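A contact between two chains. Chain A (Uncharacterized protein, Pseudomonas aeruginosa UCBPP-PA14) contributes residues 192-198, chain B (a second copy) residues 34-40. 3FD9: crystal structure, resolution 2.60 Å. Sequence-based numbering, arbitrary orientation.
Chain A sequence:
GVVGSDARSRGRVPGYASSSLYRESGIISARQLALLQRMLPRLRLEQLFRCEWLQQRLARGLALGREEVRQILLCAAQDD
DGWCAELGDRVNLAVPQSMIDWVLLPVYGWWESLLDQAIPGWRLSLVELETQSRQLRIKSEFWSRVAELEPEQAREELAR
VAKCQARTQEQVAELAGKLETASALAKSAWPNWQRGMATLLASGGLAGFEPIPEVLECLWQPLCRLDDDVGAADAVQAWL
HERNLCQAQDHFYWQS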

# COMPACT_ATOMS: atom_id res chain seq x y z
N ASN A 192 22.59 10.01 -24.46
CA ASN A 192 21.83 8.80 -24.74
C ASN A 192 21.34 8.01 -23.53
O ASN A 192 21.01 6.82 -23.66
CB ASN A 192 22.63 7.86 -25.65
CG ASN A 192 22.89 8.44 -27.02
OD1 ASN A 192 23.94 8.21 -27.60
ND2 ASN A 192 21.93 9.21 -27.54
N TRP A 193 21.28 8.65 -22.37
CA TRP A 193 20.76 8.01 -21.17
C TRP A 193 19.32 7.57 -21.40
O TRP A 193 18.97 6.44 -21.08
CB TRP A 193 20.87 8.94 -19.96
CG TRP A 193 20.02 8.56 -18.76
CD1 TRP A 193 18.91 9.20 -18.32
CD2 TRP A 193 20.26 7.48 -17.85
NE1 TRP A 193 18.42 8.58 -17.19
CE2 TRP A 193 19.23 7.52 -16.88
CE3 TRP A 193 21.23 6.48 -17.76
CZ2 TRP A 193 19.15 6.61 -15.84
CZ3 TRP A 193 21.15 5.58 -16.73
CH2 TRP A 193 20.11 5.64 -15.78
N GLN A 194 18.50 8.45 -21.96
CA GLN A 194 17.13 8.11 -22.33
C GLN A 194 17.09 6.89 -23.25
O GLN A 194 16.57 5.83 -22.89
CB GLN A 194 16.47 9.28 -23.05
CG GLN A 194 16.39 10.56 -22.22
CD GLN A 194 15.17 10.58 -21.32
OE1 GLN A 194 14.17 9.89 -21.58
NE2 GLN A 194 15.23 11.38 -20.25
N ARG A 195 17.64 7.06 -24.44
CA ARG A 195 17.64 6.01 -25.44
C ARG A 195 18.06 4.68 -24.85
O ARG A 195 17.42 3.65 -25.10
CB ARG A 195 18.57 6.37 -26.60
CG ARG A 195 18.45 5.43 -27.78
CD ARG A 195 19.53 5.70 -28.81
NE ARG A 195 20.86 5.40 -28.30
CZ ARG A 195 21.95 5.29 -29.05
NH1 ARG A 195 21.86 5.45 -30.36
NH2 ARG A 195 23.12 5.01 -28.49
N GLY A 196 19.13 4.69 -24.08
CA GLY A 196 19.65 3.48 -23.48
C GLY A 196 18.64 2.79 -22.61
O GLY A 196 18.53 1.56 -22.61
N MSE A 197 17.87 3.58 -21.86
CA MSE A 197 16.89 3.02 -20.94
C MSE A 197 15.71 2.41 -21.69
O MSE A 197 15.20 1.37 -21.31
CB MSE A 197 16.41 4.09 -19.96
CG MSE A 197 15.44 3.59 -18.90
SE MSE A 197 16.22 2.21 -17.72
CE MSE A 197 17.75 3.21 -16.99
N ALA A 198 15.29 3.07 -22.76
CA ALA A 198 14.22 2.55 -23.61
C ALA A 198 14.61 1.21 -24.21
O ALA A 198 13.82 0.26 -24.21
CB ALA A 198 13.91 3.54 -24.72
N ALA B 34 10.03 5.75 -8.61
CA ALA B 34 11.45 6.07 -8.65
C ALA B 34 11.96 6.12 -10.08
O ALA B 34 12.60 7.08 -10.50
CB ALA B 34 12.26 5.07 -7.85
N LEU B 35 11.67 5.08 -10.84
CA LEU B 35 12.07 5.04 -12.24
C LEU B 35 11.43 6.18 -13.03
O LEU B 35 12.10 6.88 -13.77
CB LEU B 35 11.68 3.70 -12.86
CG LEU B 35 11.91 3.54 -14.36
CD1 LEU B 35 13.38 3.74 -14.71
CD2 LEU B 35 11.40 2.17 -14.82
N LEU B 36 10.12 6.37 -12.85
CA LEU B 36 9.39 7.42 -13.56
C LEU B 36 9.98 8.77 -13.27
O LEU B 36 10.16 9.59 -14.17
CB LEU B 36 7.91 7.42 -13.16
CG LEU B 36 7.08 6.30 -13.80
CD1 LEU B 36 5.62 6.40 -13.39
CD2 LEU B 36 7.22 6.36 -15.32
N GLN B 37 10.28 9.00 -12.00
CA GLN B 37 10.73 10.30 -11.53
C GLN B 37 12.07 10.65 -12.15
O GLN B 37 12.36 11.80 -12.45
CB GLN B 37 10.86 10.27 -10.02
CG GLN B 37 10.15 11.40 -9.31
CD GLN B 37 9.78 11.04 -7.89
OE1 GLN B 37 10.49 10.28 -7.23
NE2 GLN B 37 8.66 11.57 -7.41
N ARG B 38 12.89 9.62 -12.36
CA ARG B 38 14.23 9.79 -12.91
C ARG B 38 14.23 9.90 -14.43
O ARG B 38 15.11 10.53 -15.01
CB ARG B 38 15.12 8.62 -12.47
CG ARG B 38 16.43 8.55 -13.21
CD ARG B 38 17.27 9.79 -12.94
NE ARG B 38 17.91 9.74 -11.63
CZ ARG B 38 18.28 10.82 -10.94
NH1 ARG B 38 18.06 12.03 -11.44
NH2 ARG B 38 18.85 10.69 -9.75
N MSE B 39 13.25 9.28 -15.08
CA MSE B 39 13.20 9.27 -16.55
C MSE B 39 12.42 10.45 -17.13
O MSE B 39 12.78 10.97 -18.17
CB MSE B 39 12.63 7.95 -17.07
CG MSE B 39 13.48 6.75 -16.75
SE MSE B 39 15.39 6.96 -17.23
CE MSE B 39 16.11 5.73 -15.91
N LEU B 40 11.35 10.86 -16.45
CA LEU B 40 10.53 11.96 -16.92
C LEU B 40 10.89 13.28 -16.23
O LEU B 40 10.94 13.36 -15.00
CB LEU B 40 9.05 11.66 -16.67
CG LEU B 40 8.45 10.41 -17.31
CD1 LEU B 40 6.96 10.37 -17.06
CD2 LEU B 40 8.74 10.37 -18.79

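Helices that pack at a distance meet through their side chains, and a single long, flexible residue can supply much of the contact. The pairing of helix 193-198 of chain A with helix 34-39 of chain B illustrates the point. Their axes run roughly antiparallel, at 146°, and come no closer than 12.1 Å, so the space between them must be bridged by side chains. The two stretches together bury 260 Å², and M39(B), a selenomethionine, accounts for 103 Å² of it.

The apolar contacts centre on the terminal methyl of M39(B). Its CA-to-CB bond points sideways, but with chi1 and chi2 both m and chi3 t the chain swings its end across to chain A. There CE lies 3.2 Å from CZ2 of W193(A) and 3.2 Å from CE of M197(A), both tight approaches for carbon atoms. W193(A) and M197(A), a second selenomethionine, stand one helical turn apart and both direct CA-to-CB toward chain B, offering a rigid indole beside a pliable chain. At the margin of this cluster, L35(B), one turn before M39(B), brings CD1 to 4.4 Å from SE of M197(A), while CG of R38(B) reaches the edge of the indole, 4.3 Å from CZ2 of W193(A). Its NH1 and NH2 are hydrogen-bonded elsewhere in the structure, and what R38(B) offers to this contact is an aliphatic carbon.

Selenium adds a chalcogen-aromatic contact: SE of M39(B) sits 4.2 Å from the centroid of the five-membered ring of W193(A), in an oblique approach.

One polar interaction completes the set. The exposed Q194(A) reaches across with its amide, and NE2 donates a nearly straight hydrogen bond, 3.2 Å long, to O of M39(B). This carbonyl lies at the C-terminal end of the helix, where L40(B) leaves helical geometry. M39(B) thus serves the contact twice, through its side chain and its backbone.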